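Local coordinates for protein cell division topological specificity factor (Helicobacter pylori, PDB 3KU7) that prevents the division inhibitors MinC and MinD from acting at internal sites while permitting inhibition at the poles, so that the septum forms at midcell, at the interface of chains A and B. Residues are numbered along the deposited sequence; one frame, centred on the assembly and turned at random. Chains: chain A/B, Cell division topological specificity factor.

Contact 1: the interface of chains A and B. Residues chain A 24-27, 45; chain B 24-27, 45.
B:Leu25 meets A:Leu25 and A:Leu27 where the edge strands of two MinE subunits, 22-30 of chain A and 22-29 of chain B, run antiparallel and join their sheets across the two-fold axis. Its side chain leaves the strand toward the helices, with CG anti to the backbone N (chi1 179°). At the root, CB lies 4.0 Å from A:Leu27 CD2 and also near the carbonyl oxygen of A:Ile26. One bond further, CG approaches A:Leu25 CD1 at 3.5 Å. Both methyls then bracket that same partner methyl, CD2 lying 3.6 Å and CD1 3.8 Å from A:Leu25 CD1, and the two leucines cross obliquely. CD1 of B:Leu25 ends beneath B:Ile45 of its own chain.

The helices meet above this leucine layer. A:Ile45 and B:Ile45 cross at about a right angle, the tip CD1 of A:Ile45 lying 3.7 Å from the CG2 branch of B:Ile45.

The backbones are paired at A:Ile26 and B:Ile26, each of which donates to and accepts from the other. The bond from A:Ile26 N to B:Ile26 O measures 2.7 Å, and the return bond from B:Ile26 N to A:Ile26 O 2.9 Å. On the sheet face turned away from the helices, the two isoleucines lie side by side and touch at their branch points, A:Ile26 CB being 4.0 Å from B:Ile26 CB.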
ATOM      1  N   LYS A  24      -6.354  -4.732  -2.665  1.00 54.75           N
ATOM      2  CA  LYS A  24      -5.084  -4.759  -3.386  1.00 51.49           C
ATOM      3  C   LYS A  24      -4.164  -3.603  -3.038  1.00 48.57           C
ATOM      4  O   LYS A  24      -4.565  -2.460  -3.051  1.00 47.29           O
ATOM      5  CB  LYS A  24      -5.360  -4.747  -4.889  1.00 52.63           C
ATOM      6  CG  LYS A  24      -4.118  -4.735  -5.753  1.00 54.56           C
ATOM      7  CD  LYS A  24      -3.995  -6.046  -6.510  1.00 57.15           C
ATOM      8  CE  LYS A  24      -3.193  -5.873  -7.810  1.00 59.66           C
ATOM      9  NZ  LYS A  24      -3.503  -6.913  -8.838  1.00 59.21           N
ATOM     10  N   LEU A  25      -2.904  -3.913  -2.778  1.00 46.47           N
ATOM     11  CA  LEU A  25      -1.925  -2.901  -2.419  1.00 44.80           C
ATOM     12  C   LEU A  25      -0.706  -2.931  -3.319  1.00 43.96           C
ATOM     13  O   LEU A  25      -0.098  -3.975  -3.520  1.00 44.43           O
ATOM     14  CB  LEU A  25      -1.502  -3.110  -0.969  1.00 42.77           C
ATOM     15  CG  LEU A  25      -0.265  -2.354  -0.541  1.00 41.97           C
ATOM     16  CD1 LEU A  25      -0.632  -0.938  -0.166  1.00 42.47           C
ATOM     17  CD2 LEU A  25       0.319  -3.080   0.635  1.00 41.87           C
ATOM     18  N   ILE A  26      -0.340  -1.773  -3.850  1.00 43.29           N
ATOM     19  CA  ILE A  26       0.820  -1.687  -4.719  1.00 43.00           C
ATOM     20  C   ILE A  26       1.844  -0.722  -4.186  1.00 43.21           C
ATOM     21  O   ILE A  26       1.514   0.387  -3.763  1.00 43.47           O
ATOM     22  CB  ILE A  26       0.427  -1.227  -6.137  1.00 42.40           C
ATOM     23  CG1 ILE A  26      -0.091  -2.427  -6.917  1.00 42.54           C
ATOM     24  CG2 ILE A  26       1.617  -0.579  -6.850  1.00 40.55           C
ATOM     25  CD1 ILE A  26      -0.712  -2.049  -8.222  1.00 44.08           C
ATOM     26  N   LEU A  27       3.095  -1.154  -4.181  1.00 43.23           N
ATOM     27  CA  LEU A  27       4.159  -0.279  -3.736  1.00 44.29           C
ATOM     28  C   LEU A  27       5.106  -0.141  -4.900  1.00 44.52           C
ATOM     29  O   LEU A  27       5.799  -1.083  -5.257  1.00 44.35           O
ATOM     30  CB  LEU A  27       4.891  -0.855  -2.524  1.00 42.96           C
ATOM     31  CG  LEU A  27       4.758  -0.019  -1.250  1.00 42.35           C
ATOM     32  CD1 LEU A  27       5.764  -0.488  -0.216  1.00 42.53           C
ATOM     33  CD2 LEU A  27       5.016   1.427  -1.579  1.00 41.92           C
ATOM     34  N   ILE A  45       3.897  -2.934   6.630  1.00 49.16           N
ATOM     35  CA  ILE A  45       2.710  -2.464   5.939  1.00 47.27           C
ATOM     36  C   ILE A  45       1.660  -3.565   5.949  1.00 46.66           C
ATOM     37  O   ILE A  45       0.485  -3.338   6.241  1.00 44.66           O
ATOM     38  CB  ILE A  45       2.990  -2.117   4.496  1.00 47.29           C
ATOM     39  CG1 ILE A  45       3.903  -0.898   4.419  1.00 47.81           C
ATOM     40  CG2 ILE A  45       1.670  -1.830   3.802  1.00 47.13           C
ATOM     41  CD1 ILE A  45       3.272   0.314   4.962  1.00 50.35           C
TER
ATOM     42  N   LYS B  24       5.381   5.398  -4.517  1.00 57.66           N
ATOM     43  CA  LYS B  24       3.927   5.490  -4.686  1.00 57.86           C
ATOM     44  C   LYS B  24       3.202   4.241  -4.191  1.00 55.38           C
ATOM     45  O   LYS B  24       3.651   3.125  -4.384  1.00 55.26           O
ATOM     46  CB  LYS B  24       3.568   5.811  -6.150  1.00 61.33           C
ATOM     47  CG  LYS B  24       2.101   6.154  -6.384  1.00 65.00           C
ATOM     48  CD  LYS B  24       1.845   6.692  -7.793  1.00 67.43           C
ATOM     49  CE  LYS B  24       0.380   7.075  -8.034  1.00 67.26           C
ATOM     50  NZ  LYS B  24       0.098   7.465  -9.449  1.00 65.77           N
ATOM     51  N   LEU B  25       2.077   4.452  -3.522  1.00 52.92           N
ATOM     52  CA  LEU B  25       1.312   3.350  -2.966  1.00 52.01           C
ATOM     53  C   LEU B  25      -0.159   3.383  -3.347  1.00 51.04           C
ATOM     54  O   LEU B  25      -0.801   4.426  -3.304  1.00 51.44           O
ATOM     55  CB  LEU B  25       1.461   3.341  -1.440  1.00 51.82           C
ATOM     56  CG  LEU B  25       0.733   2.280  -0.608  1.00 52.39           C
ATOM     57  CD1 LEU B  25       1.443   2.100   0.715  1.00 53.04           C
ATOM     58  CD2 LEU B  25      -0.696   2.689  -0.364  1.00 52.73           C
ATOM     59  N   ILE B  26      -0.682   2.225  -3.735  1.00 50.52           N
ATOM     60  CA  ILE B  26      -2.076   2.107  -4.108  1.00 49.27           C
ATOM     61  C   ILE B  26      -2.778   1.067  -3.255  1.00 49.66           C
ATOM     62  O   ILE B  26      -2.306  -0.058  -3.115  1.00 48.93           O
ATOM     63  CB  ILE B  26      -2.265   1.648  -5.536  1.00 48.94           C
ATOM     64  CG1 ILE B  26      -1.587   2.620  -6.493  1.00 49.57           C
ATOM     65  CG2 ILE B  26      -3.763   1.484  -5.801  1.00 47.60           C
ATOM     66  CD1 ILE B  26      -2.215   3.946  -6.499  1.00 53.80           C
ATOM     67  N   LEU B  27      -3.901   1.457  -2.662  1.00 49.84           N
ATOM     68  CA  LEU B  27      -4.703   0.542  -1.866  1.00 49.39           C
ATOM     69  C   LEU B  27      -6.018   0.599  -2.602  1.00 50.42           C
ATOM     70  O   LEU B  27      -6.709   1.611  -2.601  1.00 49.88           O
ATOM     71  CB  LEU B  27      -4.881   1.023  -0.424  1.00 47.80           C
ATOM     72  CG  LEU B  27      -4.852  -0.104   0.628  1.00 47.20           C
ATOM     73  CD1 LEU B  27      -5.189   0.433   1.983  1.00 46.38           C
ATOM     74  CD2 LEU B  27      -5.856  -1.173   0.304  1.00 45.79           C
ATOM     75  N   ILE B  45      -0.709   3.161   7.915  1.00 58.21           N
ATOM     76  CA  ILE B  45       0.171   2.856   6.806  1.00 56.38           C
ATOM     77  C   ILE B  45       1.090   4.018   6.434  1.00 55.75           C
ATOM     78  O   ILE B  45       2.274   3.815   6.164  1.00 54.98           O
ATOM     79  CB  ILE B  45      -0.644   2.430   5.575  1.00 57.33           C
ATOM     80  CG1 ILE B  45      -1.276   1.059   5.837  1.00 56.77           C
ATOM     81  CG2 ILE B  45       0.253   2.377   4.350  1.00 57.24           C
ATOM     82  CD1 ILE B  45      -2.255   0.618   4.777  1.00 57.22           C
TER

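Contact 2: the interface of chains A and B. Residues chain A 23, 48-49, 52-53; chain B 37, 40-41, 44-45.
The ring of B:Tyr37 lies with one face against the backbone carbonyl of A:Tyr52, whose O sits 3.3 Å above the ring plane and toward the rim. A:Thr53 CG2 lies over that same face, 3.7 Å from B:Tyr37 CE1. The A:Tyr52 ring has B:Met41 CG over one face at its CB end, 3.6 Å from A:Tyr52 CG, with A:Val48 O and B:Glu44 OE2 at its edge, both in plane. This is a helix-to-helix contact of the MinE fold, in which the end of helix 38-53 of chain A packs on the start of helix 41-53 of chain B and the loop before it.

CG of B:Tyr37 is set between its backbone N and carbonyl carbon (chi1 48°), which brings the ring face over the end of the chain A helix; the two tyrosine side chains run antiparallel. The A:Tyr52 phenol OH and the B:Glu44 carboxylate form a weak hydrogen bond, and the fit of the glutamate's side chain there is doubtful. B:Glu40 CG lies off the ring plane beside A:Tyr52 CE2, 3.9 Å away.

The bends of B:Met41 at chi2 and chi3 carry SD to A:Ile49 CA at 4.0 Å and bring CE tip to tip with A:Leu23 CD2. Further along, A:Val48 CG1 lies 3.6 Å from B:Glu44 CB and also meets B:Ile45 CG1. In the second shell, A:Thr53 OG1 donates to A:Ile49 O from above the carbonyl plane, consistent with the rotamer that points CG2 at B:Tyr37.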
ATOM      1  N   LEU A  23      -8.765  -6.993  -1.593  1.00 68.49           N
ATOM      2  CA  LEU A  23      -8.197  -5.674  -1.355  1.00 61.11           C
ATOM      3  C   LEU A  23      -6.836  -5.805  -2.040  1.00 57.80           C
ATOM      4  O   LEU A  23      -6.236  -6.870  -1.996  1.00 55.87           O
ATOM      5  CB  LEU A  23      -8.037  -5.437   0.143  1.00 58.37           C
ATOM      6  CG  LEU A  23      -8.040  -4.002   0.657  1.00 56.20           C
ATOM      7  CD1 LEU A  23      -9.397  -3.342   0.443  1.00 56.34           C
ATOM      8  CD2 LEU A  23      -7.722  -4.056   2.130  1.00 54.52           C
ATOM      9  N   VAL A  48       0.049  -4.116   9.274  1.00 42.95           N
ATOM     10  CA  VAL A  48      -1.004  -3.156   9.578  1.00 43.08           C
ATOM     11  C   VAL A  48      -2.306  -3.526   8.914  1.00 42.61           C
ATOM     12  O   VAL A  48      -3.383  -3.440   9.516  1.00 41.53           O
ATOM     13  CB  VAL A  48      -0.602  -1.715   9.160  1.00 42.81           C
ATOM     14  CG1 VAL A  48      -1.759  -0.747   9.409  1.00 41.82           C
ATOM     15  CG2 VAL A  48       0.643  -1.304   9.925  1.00 42.68           C
ATOM     16  N   ILE A  49      -2.217  -3.949   7.671  1.00 43.57           N
ATOM     17  CA  ILE A  49      -3.432  -4.308   7.002  1.00 44.78           C
ATOM     18  C   ILE A  49      -4.103  -5.451   7.748  1.00 46.96           C
ATOM     19  O   ILE A  49      -5.287  -5.362   8.053  1.00 49.05           O
ATOM     20  CB  ILE A  49      -3.153  -4.664   5.533  1.00 44.86           C
ATOM     21  CG1 ILE A  49      -2.891  -3.372   4.750  1.00 45.53           C
ATOM     22  CG2 ILE A  49      -4.316  -5.414   4.947  1.00 43.26           C
ATOM     23  CD1 ILE A  49      -2.347  -3.610   3.346  1.00 46.12           C
ATOM     24  N   TYR A  52      -6.184  -4.254  10.789  1.00 50.86           N
ATOM     25  CA  TYR A  52      -7.516  -3.703  10.590  1.00 52.66           C
ATOM     26  C   TYR A  52      -8.476  -4.583   9.825  1.00 52.77           C
ATOM     27  O   TYR A  52      -9.675  -4.482  10.021  1.00 53.16           O
ATOM     28  CB  TYR A  52      -7.441  -2.318   9.935  1.00 52.66           C
ATOM     29  CG  TYR A  52      -6.624  -1.338  10.754  1.00 54.77           C
ATOM     30  CD1 TYR A  52      -5.234  -1.424  10.773  1.00 56.27           C
ATOM     31  CD2 TYR A  52      -7.235  -0.366  11.559  1.00 55.15           C
ATOM     32  CE1 TYR A  52      -4.461  -0.577  11.583  1.00 57.36           C
ATOM     33  CE2 TYR A  52      -6.468   0.491  12.377  1.00 55.91           C
ATOM     34  CZ  TYR A  52      -5.080   0.379  12.382  1.00 56.84           C
ATOM     35  OH  TYR A  52      -4.317   1.201  13.190  1.00 57.11           O
ATOM     36  N   THR A  53      -7.964  -5.459   8.972  1.00 54.47           N
ATOM     37  CA  THR A  53      -8.835  -6.330   8.181  1.00 55.88           C
ATOM     38  C   THR A  53      -8.977  -7.749   8.725  1.00 57.38           C
ATOM     39  O   THR A  53      -9.815  -8.521   8.252  1.00 56.02           O
ATOM     40  CB  THR A  53      -8.335  -6.457   6.739  1.00 54.10           C
ATOM     41  OG1 THR A  53      -7.115  -7.206   6.719  1.00 52.63           O
ATOM     42  CG2 THR A  53      -8.117  -5.095   6.122  1.00 53.04           C
TER
ATOM     43  N   TYR B  37     -12.920   0.840   8.690  1.00 71.09           N
ATOM     44  CA  TYR B  37     -11.543   1.123   9.080  1.00 70.15           C
ATOM     45  C   TYR B  37     -10.638   1.730   8.033  1.00 69.45           C
ATOM     46  O   TYR B  37      -9.499   2.084   8.347  1.00 68.53           O
ATOM     47  CB  TYR B  37     -10.910  -0.147   9.620  1.00 70.07           C
ATOM     48  CG  TYR B  37     -11.146  -1.324   8.719  1.00 71.34           C
ATOM     49  CD1 TYR B  37     -10.466  -1.447   7.510  1.00 71.29           C
ATOM     50  CD2 TYR B  37     -12.056  -2.318   9.071  1.00 72.45           C
ATOM     51  CE1 TYR B  37     -10.694  -2.532   6.659  1.00 71.34           C
ATOM     52  CE2 TYR B  37     -12.295  -3.412   8.230  1.00 72.58           C
ATOM     53  CZ  TYR B  37     -11.603  -3.518   7.032  1.00 71.77           C
ATOM     54  OH  TYR B  37     -11.817  -4.620   6.235  1.00 70.80           O
ATOM     55  N   GLU B  40      -7.446   5.015   8.536  1.00 72.39           N
ATOM     56  CA  GLU B  40      -7.021   4.572   9.857  1.00 72.17           C
ATOM     57  C   GLU B  40      -5.880   3.734   9.375  1.00 70.77           C
ATOM     58  O   GLU B  40      -4.743   3.794   9.840  1.00 71.60           O
ATOM     59  CB  GLU B  40      -8.046   3.636  10.471  1.00 73.64           C
ATOM     60  CG  GLU B  40      -8.352   3.929  11.907  1.00 77.76           C
ATOM     61  CD  GLU B  40      -9.786   4.349  12.075  1.00 80.49           C
ATOM     62  OE1 GLU B  40     -10.659   3.469  12.181  1.00 82.09           O
ATOM     63  OE2 GLU B  40     -10.047   5.567  12.073  1.00 81.63           O
ATOM     64  N   MET B  41      -6.236   2.914   8.407  1.00 68.41           N
ATOM     65  CA  MET B  41      -5.274   2.065   7.766  1.00 64.79           C
ATOM     66  C   MET B  41      -4.436   3.084   7.029  1.00 62.26           C
ATOM     67  O   MET B  41      -3.214   3.079   7.096  1.00 60.32           O
ATOM     68  CB  MET B  41      -5.975   1.162   6.763  1.00 64.74           C
ATOM     69  CG  MET B  41      -6.601  -0.059   7.357  1.00 63.96           C
ATOM     70  SD  MET B  41      -6.132  -1.439   6.322  1.00 62.65           S
ATOM     71  CE  MET B  41      -7.385  -1.258   4.977  1.00 62.51           C
ATOM     72  N   GLU B  44      -2.336   4.933   9.611  1.00 59.54           N
ATOM     73  CA  GLU B  44      -1.297   4.015  10.094  1.00 60.45           C
ATOM     74  C   GLU B  44      -0.257   3.737   9.017  1.00 60.07           C
ATOM     75  O   GLU B  44       0.922   4.034   9.185  1.00 61.00           O
ATOM     76  CB  GLU B  44      -1.938   2.693  10.531  1.00 61.77           C
ATOM     77  CG  GLU B  44      -2.176   2.561  12.030  1.00 63.05           C
ATOM     78  CD  GLU B  44      -1.066   1.787  12.716  1.00 64.33           C
ATOM     79  OE1 GLU B  44       0.105   2.226  12.631  1.00 64.35           O
ATOM     80  OE2 GLU B  44      -1.370   0.737  13.333  1.00 64.20           O
ATOM     81  N   ILE B  45      -0.709   3.161   7.915  1.00 58.21           N
ATOM     82  CA  ILE B  45       0.171   2.856   6.806  1.00 56.38           C
ATOM     83  C   ILE B  45       1.090   4.018   6.434  1.00 55.75           C
ATOM     84  O   ILE B  45       2.274   3.815   6.164  1.00 54.98           O
ATOM     85  CB  ILE B  45      -0.644   2.430   5.575  1.00 57.33           C
ATOM     86  CG1 ILE B  45      -1.276   1.059   5.837  1.00 56.77           C
ATOM     87  CG2 ILE B  45       0.253   2.377   4.350  1.00 57.24           C
ATOM     88  CD1 ILE B  45      -2.255   0.618   4.777  1.00 57.22           C
TER

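Contact 3: the interface of chains A and B. Residues chain A 33, 35, 37, 41; chain B 23, 48-49, 52-53, 78.
A:Tyr37 and B:Tyr52 supply the aromatic part of this contact, their side chains lying antiparallel. B:Tyr52 O stands 3.4 Å above one face of the A:Tyr37 ring, toward its rim, while A:Leu35 CB lies over the rim of the opposite face. A:Tyr37 CB touches the B:Tyr52 ring at CD2, 3.8 Å away, and the A:Tyr37 phenol OH packs against B:Thr53 CG2 at 3.5 Å, the two side chains at about a right angle.

Among the aliphatic contacts, A:Met41 places CG anti to its backbone N (chi1 -150°), 3.9 Å from B:Tyr52 CD1, and runs extended from there; the placement of its tip CE, very close to B:Ile49, is doubtful. Leucines form a second apolar group. A:Leu35 divides its methyls, CD1 lying 3.6 Å from B:Leu23 CD1 and CD2 meeting B:Leu78 CD1 tip to tip at 3.6 Å. A:Leu33 CD1 comes to the same B:Leu78 methyl.

No N or O of one chain lies within bonding distance of the other here. Within chain B, B:Thr53 OG1 donates to B:Ile49 O over 2.8 Å, the donor standing 49° out of the carbonyl plane. In this rotamer the threonine methyl points toward A:Tyr37 and A:Met41.

In the fold, the loop leading into helix 38-53 of chain A and the first turn of that helix close over the end of helix 41-53 of chain B, with B:Leu23 from the edge strand and B:Leu78 from the C-terminal tail beside them.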
ATOM      1  N   LEU A  33      16.642   2.799  -7.500  1.00 80.39           N
ATOM      2  CA  LEU A  33      16.696   3.235  -6.107  1.00 77.61           C
ATOM      3  C   LEU A  33      17.174   2.175  -5.135  1.00 76.42           C
ATOM      4  O   LEU A  33      16.938   0.990  -5.339  1.00 75.50           O
ATOM      5  CB  LEU A  33      15.322   3.721  -5.653  1.00 76.96           C
ATOM      6  CG  LEU A  33      15.255   5.141  -5.102  1.00 77.38           C
ATOM      7  CD1 LEU A  33      13.953   5.259  -4.323  1.00 76.57           C
ATOM      8  CD2 LEU A  33      16.451   5.448  -4.205  1.00 77.41           C
ATOM      9  N   LEU A  35      17.164   2.014  -0.933  1.00 71.85           N
ATOM     10  CA  LEU A  35      16.146   1.712   0.064  1.00 69.89           C
ATOM     11  C   LEU A  35      16.332   0.275   0.517  1.00 69.02           C
ATOM     12  O   LEU A  35      15.699  -0.643  -0.005  1.00 68.88           O
ATOM     13  CB  LEU A  35      14.756   1.874  -0.532  1.00 69.10           C
ATOM     14  CG  LEU A  35      14.499   3.101  -1.399  1.00 68.10           C
ATOM     15  CD1 LEU A  35      13.042   3.075  -1.836  1.00 67.30           C
ATOM     16  CD2 LEU A  35      14.824   4.371  -0.617  1.00 66.88           C
ATOM     17  N   TYR A  37      15.381  -0.966   3.275  1.00 71.51           N
ATOM     18  CA  TYR A  37      14.318  -1.353   4.217  1.00 70.71           C
ATOM     19  C   TYR A  37      12.984  -1.716   3.577  1.00 70.60           C
ATOM     20  O   TYR A  37      12.002  -2.001   4.265  1.00 70.17           O
ATOM     21  CB  TYR A  37      14.082  -0.212   5.180  1.00 69.91           C
ATOM     22  CG  TYR A  37      13.729   1.033   4.434  1.00 70.50           C
ATOM     23  CD1 TYR A  37      12.505   1.149   3.777  1.00 70.85           C
ATOM     24  CD2 TYR A  37      14.642   2.070   4.316  1.00 70.58           C
ATOM     25  CE1 TYR A  37      12.202   2.271   3.021  1.00 70.59           C
ATOM     26  CE2 TYR A  37      14.351   3.194   3.567  1.00 70.33           C
ATOM     27  CZ  TYR A  37      13.134   3.293   2.925  1.00 70.19           C
ATOM     28  OH  TYR A  37      12.853   4.434   2.221  1.00 71.16           O
ATOM     29  N   MET A  41       9.726  -2.668   5.388  1.00 58.30           N
ATOM     30  CA  MET A  41       8.556  -1.835   5.248  1.00 56.45           C
ATOM     31  C   MET A  41       7.370  -2.686   4.765  1.00 55.12           C
ATOM     32  O   MET A  41       6.233  -2.539   5.229  1.00 55.66           O
ATOM     33  CB  MET A  41       8.880  -0.718   4.273  1.00 56.09           C
ATOM     34  CG  MET A  41       8.137   0.554   4.519  1.00 53.92           C
ATOM     35  SD  MET A  41       8.471   1.672   3.163  1.00 53.82           S
ATOM     36  CE  MET A  41       7.910   3.182   3.800  1.00 51.52           C
TER
ATOM     37  N   LEU B  23       8.170   7.563  -4.343  1.00 62.43           N
ATOM     38  CA  LEU B  23       7.586   6.294  -3.927  1.00 59.21           C
ATOM     39  C   LEU B  23       6.074   6.459  -4.120  1.00 58.61           C
ATOM     40  O   LEU B  23       5.547   7.555  -3.926  1.00 58.25           O
ATOM     41  CB  LEU B  23       7.884   6.075  -2.443  1.00 57.00           C
ATOM     42  CG  LEU B  23       8.428   4.744  -1.933  1.00 55.31           C
ATOM     43  CD1 LEU B  23       9.836   4.551  -2.458  1.00 54.38           C
ATOM     44  CD2 LEU B  23       8.422   4.725  -0.406  1.00 53.99           C
ATOM     45  N   VAL B  48       3.865   4.308   9.017  1.00 47.10           N
ATOM     46  CA  VAL B  48       4.934   3.333   8.817  1.00 46.37           C
ATOM     47  C   VAL B  48       5.883   3.808   7.754  1.00 46.83           C
ATOM     48  O   VAL B  48       7.105   3.712   7.874  1.00 46.15           O
ATOM     49  CB  VAL B  48       4.384   1.960   8.385  1.00 48.09           C
ATOM     50  CG1 VAL B  48       5.533   1.086   7.859  1.00 47.27           C
ATOM     51  CG2 VAL B  48       3.660   1.296   9.565  1.00 48.49           C
ATOM     52  N   ILE B  49       5.302   4.305   6.684  1.00 47.28           N
ATOM     53  CA  ILE B  49       6.111   4.799   5.600  1.00 47.65           C
ATOM     54  C   ILE B  49       7.024   5.936   6.068  1.00 48.07           C
ATOM     55  O   ILE B  49       8.211   5.954   5.753  1.00 46.83           O
ATOM     56  CB  ILE B  49       5.195   5.205   4.424  1.00 49.36           C
ATOM     57  CG1 ILE B  49       4.528   3.938   3.874  1.00 49.25           C
ATOM     58  CG2 ILE B  49       5.984   5.892   3.334  1.00 50.74           C
ATOM     59  CD1 ILE B  49       3.437   4.207   2.870  1.00 49.35           C
ATOM     60  N   TYR B  52       9.844   4.851   8.107  1.00 52.00           N
ATOM     61  CA  TYR B  52      10.926   4.294   7.326  1.00 54.91           C
ATOM     62  C   TYR B  52      11.568   5.166   6.290  1.00 56.79           C
ATOM     63  O   TYR B  52      12.723   4.968   5.979  1.00 58.98           O
ATOM     64  CB  TYR B  52      10.489   3.028   6.624  1.00 54.57           C
ATOM     65  CG  TYR B  52      10.436   1.843   7.511  1.00 55.41           C
ATOM     66  CD1 TYR B  52       9.263   1.510   8.164  1.00 55.40           C
ATOM     67  CD2 TYR B  52      11.553   1.026   7.678  1.00 55.60           C
ATOM     68  CE1 TYR B  52       9.183   0.382   8.955  1.00 55.63           C
ATOM     69  CE2 TYR B  52      11.489  -0.117   8.479  1.00 56.09           C
ATOM     70  CZ  TYR B  52      10.292  -0.427   9.115  1.00 56.33           C
ATOM     71  OH  TYR B  52      10.176  -1.547   9.904  1.00 56.68           O
ATOM     72  N   THR B  53      10.829   6.097   5.710  1.00 58.26           N
ATOM     73  CA  THR B  53      11.397   6.966   4.687  1.00 59.12           C
ATOM     74  C   THR B  53      11.829   8.313   5.255  1.00 60.84           C
ATOM     75  O   THR B  53      12.682   9.004   4.690  1.00 60.23           O
ATOM     76  CB  THR B  53      10.379   7.231   3.604  1.00 57.02           C
ATOM     77  OG1 THR B  53       9.306   8.003   4.144  1.00 57.50           O
ATOM     78  CG2 THR B  53       9.816   5.942   3.084  1.00 56.29           C
ATOM     79  N   LEU B  78      11.035  10.925  -1.059  1.00 60.02           N
ATOM     80  CA  LEU B  78      12.099  10.560  -0.139  1.00 62.31           C
ATOM     81  C   LEU B  78      12.993  11.729   0.147  1.00 65.68           C
ATOM     82  O   LEU B  78      13.303  12.520  -0.731  1.00 65.60           O
ATOM     83  CB  LEU B  78      12.900   9.387  -0.695  1.00 59.76           C
ATOM     84  CG  LEU B  78      11.921   8.226  -0.810  1.00 58.03           C
ATOM     85  CD1 LEU B  78      12.611   7.053  -1.467  1.00 57.66           C
ATOM     86  CD2 LEU B  78      11.394   7.859   0.575  1.00 55.69           C
TER

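Contact 1 lies between the other two, its C-alpha centre about 11 Å from that of contact 2 and 12 Å from that of contact 3; contacts 2 and 3 are about 18 Å apart. B:Ile45 belongs to both contact 1 and contact 2. Contacts 2 and 3 are approximate two-fold twins: positions 37 and 41 of one chain face 23, 48, 49, 52 and 53 of the other, although the methionines take different shapes. The paired strands of contact 1 thus continue into helix packing on either side, joining sheet and helices in one interface, consistent with the dimer typical of MinE.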